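Long-range contacts in Dr hemagglutinin structural subunit (PDB 1UT1), which serves as the structural adhesin subunit of a uropathogenic E. coli fimbrial hemagglutinin, binding the Dr blood group antigen and mediating adherence to the upper urinary tract: residues A[20-25]-A[37-42]; A[24-29]-A[132-137]; A[59-64]-A[114-119]; A[68-73]-A[138-143]; A[92-97]-A[121-126]. The protein carries 3 engineered substitutions. One frame throughout, in Å; residues are numbered along the deposited sequence. Where two conformers were deposited one is given.

Contact 1. Residues A[20-25]-A[37-42]; sequences TKLTVT and VAKTRG. With EDO (1,2-ethanediol), chain H; SO4 (sulfate ion), chain G; EDO (1,2-ethanediol), chain J.
A parallel strand pair within the Dr adhesin's all-beta fold joins the last part of strand 16-25 to the short strand 38-40, their axes 28° from parallel. The ladder evidence is four backbone bonds with the stagger of parallel pairing. Thr23 N reaches Val37 O at 3.0 Å and nearly straight (173°), while Lys39 N returns to Thr23 O at 2.9 Å. Thr25 repeats the pattern, its N at 2.8 Å from Lys39 O and its O at 2.8 Å from Arg41 N, where the bond bends to 135° as the chain enters a 3-10 segment.

On the face of Val24 and Lys39, Val24 CG1 meets Arg41 CB at 3.8 Å. Leu22, CG anti to the backbone N, brings CD1 to 3.9 Å from Lys39 CG, the two side chains crossing at about a right angle; Leu44 packs on Leu22, Val24 and Lys39 alike. Beyond CB, Arg41 runs extended to a sulfate, probably from the crystallisation liquor, which sits at the guanidinium edge with O3 only 2.4 Å from NH2, a very short bond. The face of Thr23, Thr25, Ala38 and Thr40 packs partly on Gly15 and Thr16 of the second subunit, and Thr23 OG1 bonds to Asn136. Strand 16-25 also pairs antiparallel with strand 135-147, so the whole is a local mixed beta sheet, with one parallel ladder beside an antiparallel one.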
# COMPACT_ATOMS: atom_id res chain seq x y z
N THR A 20 -6.23 10.05 -4.37
CA THR A 20 -7.59 10.26 -3.86
C THR A 20 -8.41 9.04 -4.21
O THR A 20 -8.47 8.63 -5.36
CB THR A 20 -8.24 11.51 -4.53
OG1 THR A 20 -7.50 12.69 -4.14
CG2 THR A 20 -9.72 11.67 -4.11
N LYS A 21 -8.94 8.38 -3.19
CA LYS A 21 -9.62 7.11 -3.36
C LYS A 21 -11.05 7.21 -2.89
O LYS A 21 -11.37 7.95 -1.93
CB LYS A 21 -8.91 6.04 -2.53
CG LYS A 21 -7.51 5.72 -3.04
CD LYS A 21 -6.93 4.51 -2.29
CE LYS A 21 -5.42 4.37 -2.53
NZ LYS A 21 -4.68 3.90 -1.32
N LEU A 22 -11.91 6.45 -3.55
CA LEU A 22 -13.31 6.42 -3.16
C LEU A 22 -13.86 5.05 -3.51
O LEU A 22 -13.69 4.61 -4.61
CB LEU A 22 -14.11 7.52 -3.94
CG LEU A 22 -15.63 7.45 -3.77
CD1 LEU A 22 -15.99 7.81 -2.40
CD2 LEU A 22 -16.36 8.34 -4.79
N THR A 23 -14.56 4.42 -2.57
CA THR A 23 -15.30 3.21 -2.88
C THR A 23 -16.77 3.58 -3.05
O THR A 23 -17.37 4.23 -2.18
CB THR A 23 -15.15 2.16 -1.77
OG1 THR A 23 -13.77 1.75 -1.71
CG2 THR A 23 -16.05 0.97 -2.04
N VAL A 24 -17.33 3.19 -4.19
CA VAL A 24 -18.73 3.48 -4.53
C VAL A 24 -19.54 2.20 -4.24
O VAL A 24 -19.11 1.10 -4.58
CB VAL A 24 -18.86 3.87 -6.02
CG1 VAL A 24 -20.37 4.03 -6.43
CG2 VAL A 24 -18.11 5.19 -6.27
N THR A 25 -20.65 2.36 -3.54
CA THR A 25 -21.49 1.21 -3.21
C THR A 25 -22.94 1.41 -3.65
O THR A 25 -23.34 2.50 -4.11
CB THR A 25 -21.47 0.95 -1.69
OG1 THR A 25 -22.34 1.88 -1.01
CG2 THR A 25 -20.05 1.07 -1.14
N VAL A 37 -12.95 5.83 2.89
CA VAL A 37 -13.89 6.73 2.24
C VAL A 37 -14.81 5.95 1.29
O VAL A 37 -14.37 5.50 0.22
CB VAL A 37 -13.16 7.81 1.43
CG1 VAL A 37 -14.15 8.81 0.85
CG2 VAL A 37 -12.12 8.51 2.27
N ALA A 38 -16.09 5.86 1.65
CA ALA A 38 -17.08 5.19 0.78
C ALA A 38 -18.33 6.06 0.64
O ALA A 38 -18.73 6.72 1.59
CB ALA A 38 -17.46 3.84 1.36
N LYS A 39 -18.96 6.00 -0.54
CA LYS A 39 -20.25 6.68 -0.78
C LYS A 39 -21.15 5.70 -1.52
O LYS A 39 -20.66 4.93 -2.38
CB LYS A 39 -20.07 7.89 -1.71
CG LYS A 39 -19.38 9.10 -1.10
CD LYS A 39 -19.50 10.27 -2.08
CE LYS A 39 -18.41 11.31 -1.87
NZ LYS A 39 -18.70 12.16 -0.69
N THR A 40 -22.47 5.84 -1.36
CA THR A 40 -23.38 5.09 -2.23
C THR A 40 -23.36 5.86 -3.58
O THR A 40 -23.03 7.04 -3.63
CB THR A 40 -24.84 5.12 -1.71
OG1 THR A 40 -25.32 6.48 -1.78
CG2 THR A 40 -24.92 4.59 -0.25
N ARG A 41 -23.80 5.22 -4.64
CA ARG A 41 -23.79 5.92 -5.92
C ARG A 41 -24.83 7.05 -5.92
O ARG A 41 -24.60 8.07 -6.52
CB ARG A 41 -24.00 4.97 -7.09
CG ARG A 41 -25.15 4.00 -6.93
CD ARG A 41 -25.20 3.05 -8.11
NE ARG A 41 -26.29 2.09 -7.98
CZ ARG A 41 -26.48 1.06 -8.80
NH1 ARG A 41 -25.62 0.84 -9.79
NH2 ARG A 41 -27.47 0.21 -8.58
N GLY A 42 -25.85 6.93 -5.09
CA GLY A 42 -26.85 7.99 -4.95
C GLY A 42 -26.26 9.27 -4.36
O GLY A 42 -26.85 10.34 -4.50
C1 EDO H . -16.81 -2.35 -4.50
O1 EDO H . -16.35 -2.73 -3.21
C2 EDO H . -18.34 -2.39 -4.50
O2 EDO H . -18.84 -1.41 -3.58
S SO4 G . -28.88 1.53 -5.31
O1 SO4 G . -27.66 2.35 -5.03
O2 SO4 G . -30.06 2.33 -5.70
O3 SO4 G . -28.56 0.69 -6.51
O4 SO4 G . -29.08 0.60 -4.17
C1 EDO J . -21.42 13.44 0.02
O1 EDO J . -20.20 14.16 -0.05
C2 EDO J . -22.39 13.99 -1.04
O2 EDO J . -22.67 15.38 -0.76

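Contact 2. Residues A[24-29]-A[132-137]. Engineered in segment 24-29: Lys27 (natural residue Glu). With SO4 (sulfate ion), chain G; EDO (1,2-ethanediol), chain H.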
# COMPACT_ATOMS: atom_id res chain seq x y z
N VAL A 24 -17.33 3.19 -4.19
CA VAL A 24 -18.73 3.48 -4.53
C VAL A 24 -19.54 2.20 -4.24
O VAL A 24 -19.11 1.10 -4.58
CB VAL A 24 -18.86 3.87 -6.02
CG1 VAL A 24 -20.37 4.03 -6.43
CG2 VAL A 24 -18.11 5.19 -6.27
N THR A 25 -20.65 2.36 -3.54
CA THR A 25 -21.49 1.21 -3.21
C THR A 25 -22.94 1.41 -3.65
O THR A 25 -23.34 2.50 -4.11
CB THR A 25 -21.47 0.95 -1.69
OG1 THR A 25 -22.34 1.88 -1.01
CG2 THR A 25 -20.05 1.07 -1.14
N GLU A 26 -23.76 0.37 -3.41
CA GLU A 26 -25.20 0.51 -3.56
C GLU A 26 -25.74 0.99 -2.20
O GLU A 26 -24.98 1.18 -1.26
CB GLU A 26 -25.83 -0.85 -3.91
CG GLU A 26 -25.48 -1.36 -5.26
CD GLU A 26 -26.41 -2.47 -5.71
OE1 GLU A 26 -27.27 -2.87 -4.90
OE2 GLU A 26 -26.24 -2.95 -6.84
N LYS A 27 -27.06 1.17 -2.08
CA LYS A 27 -27.67 1.58 -0.81
C LYS A 27 -27.40 0.56 0.33
O LYS A 27 -27.15 0.96 1.47
CB LYS A 27 -29.19 1.77 -0.99
CG LYS A 27 -29.61 3.13 -1.53
CD LYS A 27 -31.11 3.18 -1.74
CE LYS A 27 -31.48 3.02 -3.23
NZ LYS A 27 -32.95 2.87 -3.43
N CYS A 28 -27.48 -0.74 0.02
CA CYS A 28 -27.13 -1.78 1.03
C CYS A 28 -25.62 -1.85 0.96
O CYS A 28 -25.07 -2.24 -0.07
CB CYS A 28 -27.73 -3.13 0.66
SG CYS A 28 -27.07 -4.58 1.59
N GLN A 29 -24.97 -1.30 1.98
CA GLN A 29 -23.53 -1.05 1.97
C GLN A 29 -22.91 -1.84 3.11
O GLN A 29 -23.26 -1.64 4.27
CB GLN A 29 -23.33 0.45 2.21
CG GLN A 29 -21.90 0.94 2.25
CD GLN A 29 -21.82 2.43 2.55
OE1 GLN A 29 -21.93 2.83 3.70
NE2 GLN A 29 -21.74 3.27 1.49
N THR A 132 -23.07 5.44 -11.31
CA THR A 132 -21.71 4.92 -11.32
C THR A 132 -21.70 3.50 -10.77
O THR A 132 -22.27 3.25 -9.71
CB THR A 132 -20.79 5.80 -10.43
OG1 THR A 132 -20.75 7.12 -11.00
CG2 THR A 132 -19.37 5.22 -10.35
N PRO A 133 -21.07 2.56 -11.47
CA PRO A 133 -21.03 1.17 -10.96
C PRO A 133 -20.26 1.11 -9.63
O PRO A 133 -19.20 1.73 -9.47
CB PRO A 133 -20.25 0.41 -12.03
CG PRO A 133 -20.26 1.26 -13.24
CD PRO A 133 -20.38 2.69 -12.76
N PRO A 134 -20.73 0.27 -8.70
CA PRO A 134 -19.98 0.06 -7.46
C PRO A 134 -18.56 -0.46 -7.77
O PRO A 134 -18.35 -1.25 -8.71
CB PRO A 134 -20.80 -1.01 -6.73
CG PRO A 134 -22.24 -0.74 -7.22
CD PRO A 134 -22.07 -0.36 -8.66
N GLY A 135 -17.58 0.04 -7.02
CA GLY A 135 -16.20 -0.37 -7.20
C GLY A 135 -15.28 0.60 -6.46
O GLY A 135 -15.74 1.46 -5.72
N ASN A 136 -13.97 0.41 -6.65
CA ASN A 136 -12.93 1.27 -6.05
C ASN A 136 -12.38 2.16 -7.13
O ASN A 136 -11.98 1.70 -8.20
CB ASN A 136 -11.80 0.41 -5.45
CG ASN A 136 -12.32 -0.61 -4.48
OD1 ASN A 136 -13.00 -0.26 -3.51
ND2 ASN A 136 -12.16 -1.88 -4.82
N TYR A 137 -12.39 3.45 -6.85
CA TYR A 137 -12.01 4.46 -7.82
C TYR A 137 -10.86 5.24 -7.27
O TYR A 137 -10.79 5.48 -6.08
CB TYR A 137 -13.21 5.40 -8.05
CG TYR A 137 -14.32 4.74 -8.83
CD1 TYR A 137 -14.44 4.93 -10.21
CD2 TYR A 137 -15.25 3.92 -8.19
CE1 TYR A 137 -15.44 4.27 -10.95
CE2 TYR A 137 -16.29 3.30 -8.90
CZ TYR A 137 -16.32 3.42 -10.30
OH TYR A 137 -17.34 2.80 -11.01
S SO4 G . -28.88 1.53 -5.31
O1 SO4 G . -27.66 2.35 -5.03
O2 SO4 G . -30.06 2.33 -5.70
O3 SO4 G . -28.56 0.69 -6.51
O4 SO4 G . -29.08 0.60 -4.17
C1 EDO H . -16.81 -2.35 -4.50
O1 EDO H . -16.35 -2.73 -3.21
C2 EDO H . -18.34 -2.39 -4.50
O2 EDO H . -18.84 -1.41 -3.58
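Gly135 meets Val24 through two backbone bonds that define an antiparallel hydrogen-bonded pair, where strand 16-25 ends against the start of strand 135-147. They are unequal. Val24 N points nearly along the carbonyl axis of Gly135, 2.8 Å from its O, whereas Gly135 N lies 3.1 Å from Val24 O and 26° above that carbonyl's plane. The same Val24 O also accepts from O2 of an ethanediol at 2.7 Å, so two donors grip it.

Around this pair, the two methyls of Val24 divide the work. CG2 comes obliquely to the Tyr137 ring, 3.7 Å from CD2; CG1 is turned to the carbonyls of Thr132 and Pro133. Farther along, Glu26 CG crosses the Pro134 ring, 3.8 Å from its CG.

In the next shell, Gln29 NE2 donates to Thr25 OG1, which in turn donates to Glu26 O, bracing the bend after the strand. That bend leads to Cys28, disulfide-bonded to Cys60 of the second subunit, and to Gln29, which continues the sheet into that chain. Engineered Lys27 holds a sulfate through its backbone N. On the opposite segment the Tyr137 ring is fixed at its tip, because OH donates to a lone pair of Pro133 O at 2.6 Å, in the carbonyl plane.

Contact 3. Residues A[59-64]-A[114-119]. With EDO (1,2-ethanediol), chain K.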
# COMPACT_ATOMS: atom_id res chain seq x y z
N GLY A 59 10.65 26.39 -3.19
CA GLY A 59 11.71 26.58 -4.20
C GLY A 59 11.20 26.86 -5.62
O GLY A 59 11.94 26.72 -6.60
N CYS A 60 9.94 27.29 -5.73
CA CYS A 60 9.31 27.49 -7.02
C CYS A 60 8.99 28.94 -7.24
O CYS A 60 8.03 29.27 -7.96
CB CYS A 60 8.00 26.68 -7.11
SG CYS A 60 8.22 24.89 -6.80
N ASP A 61 9.80 29.82 -6.68
CA ASP A 61 9.51 31.25 -6.83
C ASP A 61 9.45 31.68 -8.29
O ASP A 61 8.68 32.56 -8.66
CB ASP A 61 10.47 32.12 -6.00
CG ASP A 61 10.13 32.10 -4.50
OD1 ASP A 61 10.95 32.59 -3.68
OD2 ASP A 61 9.04 31.61 -4.13
N ALA A 62 10.17 30.96 -9.14
CA ALA A 62 10.23 31.28 -10.57
C ALA A 62 9.61 30.23 -11.50
O ALA A 62 9.90 30.20 -12.70
CB ALA A 62 11.70 31.52 -10.98
N ARG A 63 8.84 29.30 -10.94
CA ARG A 63 8.23 28.26 -11.76
C ARG A 63 6.72 28.28 -11.53
O ARG A 63 6.26 28.72 -10.47
CB ARG A 63 8.74 26.86 -11.36
CG ARG A 63 10.24 26.73 -11.29
CD ARG A 63 10.85 26.57 -12.66
NE ARG A 63 12.29 26.35 -12.56
CZ ARG A 63 13.08 26.07 -13.58
NH1 ARG A 63 14.38 25.89 -13.39
NH2 ARG A 63 12.57 25.96 -14.80
N GLN A 64 6.00 27.66 -12.45
CA GLN A 64 4.53 27.50 -12.32
C GLN A 64 4.21 26.13 -11.72
O GLN A 64 4.45 25.10 -12.35
CB GLN A 64 3.86 27.63 -13.67
CG GLN A 64 3.86 29.05 -14.17
CD GLN A 64 3.34 29.18 -15.59
OE1 GLN A 64 2.13 29.09 -15.84
NE2 GLN A 64 4.26 29.27 -16.54
N VAL A 114 3.80 32.20 -11.66
CA VAL A 114 4.88 31.54 -10.91
C VAL A 114 4.73 31.78 -9.42
O VAL A 114 3.99 32.65 -8.98
CB VAL A 114 6.31 32.00 -11.37
CG1 VAL A 114 6.58 31.60 -12.82
CG2 VAL A 114 6.49 33.54 -11.14
N GLY A 115 5.46 31.01 -8.62
CA GLY A 115 5.44 31.22 -7.19
C GLY A 115 5.27 29.90 -6.44
O GLY A 115 4.67 28.95 -6.96
N SER A 116 5.80 29.87 -5.23
CA SER A 116 5.73 28.67 -4.39
C SER A 116 4.38 28.60 -3.69
O SER A 116 4.27 28.86 -2.50
CB SER A 116 6.85 28.73 -3.35
OG SER A 116 8.10 28.60 -4.01
N TRP A 117 3.35 28.21 -4.43
CA TRP A 117 2.00 28.16 -3.92
C TRP A 117 1.82 27.04 -2.89
O TRP A 117 2.34 25.92 -3.06
CB TRP A 117 1.03 27.91 -5.08
CG TRP A 117 -0.39 27.98 -4.69
CD1 TRP A 117 -1.12 29.12 -4.46
CD2 TRP A 117 -1.31 26.87 -4.56
NE1 TRP A 117 -2.43 28.79 -4.21
CE2 TRP A 117 -2.58 27.43 -4.25
CE3 TRP A 117 -1.18 25.47 -4.66
CZ2 TRP A 117 -3.72 26.63 -4.06
CZ3 TRP A 117 -2.33 24.68 -4.46
CH2 TRP A 117 -3.58 25.27 -4.15
N GLY A 118 0.97 27.31 -1.90
CA GLY A 118 0.51 26.31 -0.96
C GLY A 118 -0.99 26.53 -0.87
O GLY A 118 -1.48 27.67 -0.95
N GLY A 119 -1.73 25.45 -0.72
CA GLY A 119 -3.18 25.56 -0.66
C GLY A 119 -3.87 24.19 -0.64
O GLY A 119 -3.26 23.16 -0.37
C1 EDO K . 10.97 30.05 -2.19
O1 EDO K . 12.21 30.74 -2.03
C2 EDO K . 11.16 28.62 -1.68
O2 EDO K . 10.07 28.27 -0.82
O HOH W 1 6.43 32.48 -4.27
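Val114 lays both methyls against the backbone of the type I turn formed by Cys60 to Arg63. Its CG1, anti to the carbonyl carbon, comes 3.6 Å from the carbonyl carbon of Ala62, and CG2, in the crowded position between N and carbonyl carbon, comes 3.5 Å from Asp61 O. The aliphatic part of Gln64 crosses obliquely beside CG1.

Gly115 follows and threads its N-H into the mouth of the turn. The N lies 3.1 Å from Arg63 O with an angle of 149°, and makes a weak second bond to Cys60 O, the oxygen that also accepts the turn's own bond from Arg63 N. The backbone of Gly115 has phi 133°, a conformation in which a CB would press on the preceding carbonyl O.

Ser116 supplies the other half of the clasp and is the centre of an inverse gamma turn. Its OG accepts from Cys60 N at 2.8 Å and donates to Asp61 OD2 at 3.2 Å, meeting that oxygen from 47° above the carboxylate plane. A water strengthens the same link, donating to Asp61 OD2 at 2.8 Å and accepting from Ser116 N at 2.9 Å. Asp61 OD2 therefore accepts two hydrogen bonds, which would probably favour the ionised carboxylate.

Cys60 is disulfide-bonded to Cys28 of the third subunit, so the clasped turn lies at a subunit junction. Within the chain it is a surface contact between loops: segment 59-64 connects strand 49-58 to strand 64-69, and segment 114-119 leads into strand 118-125, which pairs antiparallel with strand 49-58.

Contact 4. Residues A[68-73]-A[138-143]; sequences KADTDN and TLTLTG
This is an antiparallel beta ladder near the middle of the domain, joining the end of strand 64-69 to the long strand 135-147 and then opening into a turn. Lys68 and Thr142 form a hydrogen-bonded pair: Lys68 N to Thr142 O and Thr142 N to Lys68 O are each 2.9 Å. The second donor stands 29° above the Lys68 carbonyl plane. Ala69 and Leu141 follow as a non-hydrogen-bonded pair, and Asp70 N reaches Thr140 O at 3.0 Å before the chain turns away, with Asn73 N bonded back to Asp70 O.

The two faces differ in character. On the face of Ala69 and Leu141, Leu141 CD2 lies 4.1 Å from Ala69 CB, while Leu139 CD1 fits against Asn73 CB at 3.6 Å. Phe79 and Leu81 of strand 78-83 close on this face, which is buried. On the face of Lys68 and Thr142, the Lys68 chain bends back so that NZ donates to Ala69 O, nearly along the C=O axis. Thr140 CG2 and CB lie obliquely against the Asp70 carboxylate, and Thr142 OG1 bonds to Thr17 OG1. One water joins this side, 2.9 Å from Lys68 O, 2.7 Å from Asp70 OD1 and 2.7 Å from Thr142 OG1.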
# COMPACT_ATOMS: atom_id res chain seq x y z
N LYS A 68 0.14 16.72 -12.12
CA LYS A 68 -0.11 15.91 -13.29
C LYS A 68 -0.92 14.69 -12.86
O LYS A 68 -0.51 13.95 -11.97
CB LYS A 68 1.21 15.44 -13.94
CG LYS A 68 0.97 14.46 -15.11
CD LYS A 68 1.86 14.78 -16.26
CE LYS A 68 1.51 13.93 -17.50
NZ LYS A 68 0.52 12.86 -17.19
N ALA A 69 -2.02 14.45 -13.55
CA ALA A 69 -2.82 13.27 -13.31
C ALA A 69 -2.15 12.05 -13.98
O ALA A 69 -1.54 12.17 -15.05
CB ALA A 69 -4.22 13.47 -13.87
N ASP A 70 -2.30 10.90 -13.38
CA ASP A 70 -1.86 9.66 -14.02
C ASP A 70 -2.53 9.56 -15.39
O ASP A 70 -3.65 10.03 -15.59
CB ASP A 70 -2.28 8.47 -13.18
CG ASP A 70 -1.16 7.98 -12.23
OD1 ASP A 70 -0.19 8.74 -11.96
OD2 ASP A 70 -1.32 6.87 -11.66
N THR A 71 -1.85 8.91 -16.33
CA THR A 71 -2.39 8.72 -17.66
C THR A 71 -3.81 8.19 -17.66
O THR A 71 -4.61 8.54 -18.53
CB THR A 71 -1.50 7.71 -18.48
OG1 THR A 71 -0.14 8.16 -18.48
CG2 THR A 71 -1.98 7.61 -19.92
N ASP A 72 -4.11 7.28 -16.74
CA ASP A 72 -5.42 6.66 -16.71
C ASP A 72 -6.53 7.53 -16.14
O ASP A 72 -7.68 7.08 -16.02
CB ASP A 72 -5.36 5.33 -15.98
CG ASP A 72 -4.62 4.26 -16.78
OD1 ASP A 72 -4.62 4.37 -18.02
OD2 ASP A 72 -4.04 3.34 -16.16
N ASN A 73 -6.18 8.76 -15.73
CA ASN A 73 -7.16 9.64 -15.05
C ASN A 73 -7.57 10.86 -15.88
O ASN A 73 -8.19 11.79 -15.36
CB ASN A 73 -6.58 10.17 -13.73
CG ASN A 73 -6.59 9.12 -12.63
OD1 ASN A 73 -7.62 8.47 -12.35
ND2 ASN A 73 -5.47 8.95 -12.01
N THR A 138 -9.98 5.68 -8.16
CA THR A 138 -8.75 6.36 -7.74
C THR A 138 -8.40 7.51 -8.69
O THR A 138 -8.57 7.38 -9.93
CB THR A 138 -7.54 5.30 -7.74
OG1 THR A 138 -7.90 4.12 -6.98
CG2 THR A 138 -6.29 5.89 -7.13
N LEU A 139 -7.84 8.59 -8.13
CA LEU A 139 -7.31 9.70 -8.90
C LEU A 139 -5.92 9.98 -8.32
O LEU A 139 -5.78 10.20 -7.12
CB LEU A 139 -8.15 10.97 -8.80
CG LEU A 139 -7.46 12.25 -9.30
CD1 LEU A 139 -7.20 12.18 -10.80
CD2 LEU A 139 -8.33 13.47 -8.98
N THR A 140 -4.90 9.88 -9.16
CA THR A 140 -3.53 10.06 -8.68
C THR A 140 -2.92 11.34 -9.29
O THR A 140 -3.00 11.55 -10.51
CB THR A 140 -2.69 8.83 -9.08
OG1 THR A 140 -3.25 7.66 -8.46
CG2 THR A 140 -1.26 9.00 -8.62
N LEU A 141 -2.38 12.21 -8.43
CA LEU A 141 -1.82 13.51 -8.86
C LEU A 141 -0.39 13.65 -8.35
O LEU A 141 -0.10 13.41 -7.17
CB LEU A 141 -2.64 14.67 -8.28
CG LEU A 141 -4.11 14.75 -8.77
CD1 LEU A 141 -4.93 15.72 -7.88
CD2 LEU A 141 -4.16 15.19 -10.20
N THR A 142 0.50 14.03 -9.24
CA THR A 142 1.92 14.15 -8.91
C THR A 142 2.34 15.60 -9.07
O THR A 142 2.07 16.23 -10.08
CB THR A 142 2.79 13.28 -9.87
OG1 THR A 142 2.43 11.90 -9.70
CG2 THR A 142 4.32 13.48 -9.55
N GLY A 143 3.08 16.10 -8.09
CA GLY A 143 3.53 17.48 -8.10
C GLY A 143 4.71 17.69 -9.00
O GLY A 143 5.54 16.78 -9.22
O HOH W 2 0.31 11.29 -11.26

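Contact 5. Residues A[92-97]-A[121-126]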
# COMPACT_ATOMS: atom_id res chain seq x y z
N VAL A 92 -14.63 14.39 -12.59
CA VAL A 92 -14.52 15.36 -11.51
C VAL A 92 -14.04 16.73 -12.00
O VAL A 92 -13.32 16.83 -13.00
CB VAL A 92 -13.52 14.87 -10.39
CG1 VAL A 92 -14.08 13.61 -9.68
CG2 VAL A 92 -12.08 14.59 -10.97
N ASN A 93 -14.31 17.74 -11.16
CA ASN A 93 -13.68 19.05 -11.29
C ASN A 93 -12.63 19.16 -10.21
O ASN A 93 -12.76 18.57 -9.14
CB ASN A 93 -14.69 20.16 -11.07
CG ASN A 93 -15.58 20.36 -12.26
OD1 ASN A 93 -15.11 20.41 -13.41
ND2 ASN A 93 -16.87 20.41 -12.02
N ILE A 94 -11.56 19.87 -10.53
CA ILE A 94 -10.44 20.08 -9.61
C ILE A 94 -10.34 21.58 -9.43
O ILE A 94 -10.27 22.32 -10.42
CB ILE A 94 -9.13 19.57 -10.25
CG1 ILE A 94 -9.26 18.05 -10.52
CG2 ILE A 94 -7.93 19.89 -9.39
CD1 ILE A 94 -8.03 17.43 -11.25
N ARG A 95 -10.41 22.05 -8.19
CA ARG A 95 -10.52 23.48 -7.93
C ARG A 95 -9.78 23.89 -6.64
O ARG A 95 -10.10 23.38 -5.58
CB ARG A 95 -12.01 23.86 -7.80
CG ARG A 95 -12.25 25.36 -7.60
CD ARG A 95 -13.72 25.69 -7.74
NE ARG A 95 -14.46 25.40 -6.51
CZ ARG A 95 -15.32 24.39 -6.36
NH1 ARG A 95 -15.55 23.54 -7.35
NH2 ARG A 95 -15.94 24.23 -5.20
N PRO A 96 -8.86 24.84 -6.72
CA PRO A 96 -8.19 25.35 -5.51
C PRO A 96 -9.21 26.06 -4.67
O PRO A 96 -10.19 26.58 -5.21
CB PRO A 96 -7.19 26.39 -6.05
CG PRO A 96 -7.83 26.88 -7.33
CD PRO A 96 -8.51 25.63 -7.93
N THR A 97 -9.00 26.11 -3.36
CA THR A 97 -10.00 26.72 -2.48
C THR A 97 -9.80 28.23 -2.33
O THR A 97 -10.62 28.90 -1.70
CB THR A 97 -10.00 26.08 -1.07
OG1 THR A 97 -8.78 26.40 -0.39
CG2 THR A 97 -10.19 24.57 -1.13
N ILE A 121 -6.58 21.79 -2.79
CA ILE A 121 -7.27 21.53 -4.05
C ILE A 121 -8.45 20.61 -3.69
O ILE A 121 -8.27 19.58 -3.06
CB ILE A 121 -6.35 20.74 -5.01
CG1 ILE A 121 -5.13 21.58 -5.44
CG2 ILE A 121 -7.16 20.24 -6.23
CD1 ILE A 121 -5.45 22.70 -6.32
N GLY A 122 -9.66 21.00 -4.06
CA GLY A 122 -10.83 20.17 -3.84
C GLY A 122 -11.11 19.36 -5.11
O GLY A 122 -10.97 19.86 -6.23
N ILE A 123 -11.52 18.12 -4.93
CA ILE A 123 -11.90 17.25 -6.05
C ILE A 123 -13.42 17.04 -5.87
O ILE A 123 -13.86 16.61 -4.78
CB ILE A 123 -11.24 15.88 -5.92
CG1 ILE A 123 -9.70 16.01 -5.82
CG2 ILE A 123 -11.64 14.98 -7.11
CD1 ILE A 123 -9.05 16.78 -6.99
N TYR A 124 -14.22 17.35 -6.91
CA TYR A 124 -15.69 17.27 -6.79
C TYR A 124 -16.28 16.52 -7.95
O TYR A 124 -15.80 16.62 -9.08
CB TYR A 124 -16.28 18.71 -6.82
CG TYR A 124 -15.65 19.64 -5.81
CD1 TYR A 124 -16.15 19.71 -4.50
CD2 TYR A 124 -14.47 20.32 -6.11
CE1 TYR A 124 -15.57 20.57 -3.56
CE2 TYR A 124 -13.87 21.20 -5.17
CZ TYR A 124 -14.44 21.30 -3.89
OH TYR A 124 -13.82 22.10 -2.93
N VAL A 125 -17.40 15.86 -7.71
CA VAL A 125 -18.10 15.17 -8.80
C VAL A 125 -18.55 16.22 -9.84
O VAL A 125 -19.11 17.24 -9.49
CB VAL A 125 -19.32 14.38 -8.23
CG1 VAL A 125 -20.19 13.82 -9.37
CG2 VAL A 125 -18.82 13.24 -7.32
N ASP A 126 -18.26 15.97 -11.11
CA ASP A 126 -18.66 16.92 -12.17
C ASP A 126 -19.89 16.36 -12.92
O ASP A 126 -19.74 15.51 -13.79
CB ASP A 126 -17.50 17.10 -13.18
CG ASP A 126 -17.85 18.11 -14.29
OD1 ASP A 126 -18.86 18.86 -14.16
OD2 ASP A 126 -17.19 18.06 -15.35
O HOH W 3 -18.23 19.95 -9.67
O HOH W 4 -12.34 23.96 -3.90
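Branched side chains fit together along one face of an antiparallel ladder between strands 89-96 and 118-125, whose segment axes lie at 157°. Ile123 fills the dip between Val92 and Ile94: its CG2 reaches Val92 CB at 3.8 Å, and its CD1 runs alongside Ile94 to CG1, also at 3.8 Å. Ile94 CG2 in turn is wedged against Ile121 CG2 at 3.3 Å, tighter than normal van der Waals contact, and Ile121 CD1 packs against Pro96, 3.9 Å from its CA. Phe79, Phe109 and Val53 pack around these side chains.

The other face has a hollow at Gly122, and Tyr124 swings its ring over it, with OH where a side chain on Gly122 would stand. Arg95 bends at chi3 to lay its guanidinium flat on that ring, planes 14° apart and centres 4.2 Å apart. NH2 lies 3.5 Å from Tyr124 CZ, giving an off-centre cation-pi stack. A water links Tyr124 OH, at 2.6 Å, to Arg95 O.

Backbone bonds pair Asn93 with Tyr124 and Arg95 with Gly122, two each; Tyr124 N to Asn93 O is 2.9 Å. The chemistry thus splits by face: aliphatic carbons line the interior, while the charged, water-bearing side sets the guanidinium on the pi face of Tyr124, which probably helps stabilise its positive charge.

In the fold
Contacts 1 and 2 share Val24 and Thr25 at one end of the folded molecule, their centres 6 Å apart, because strand 16-25 pairs with strand 38-40 on one side and strand 135-147 on the other. Contact 4 continues strand 135-147, about 21 Å from contact 2 centre to centre, as are all distances here. Contact 5 lies 14 Å from contact 4, and Leu139 packs on Ile123 between them. Contact 3 closes the far end, about 38 Å from contact 2, and shares strand 118-125 with contact 5. In sequence contact 1 closes before contacts 3, 4 and 5 open, whereas contact 2 spans both 3 and 5. The two extremes carry the cysteines that join successive subunits by disulfides.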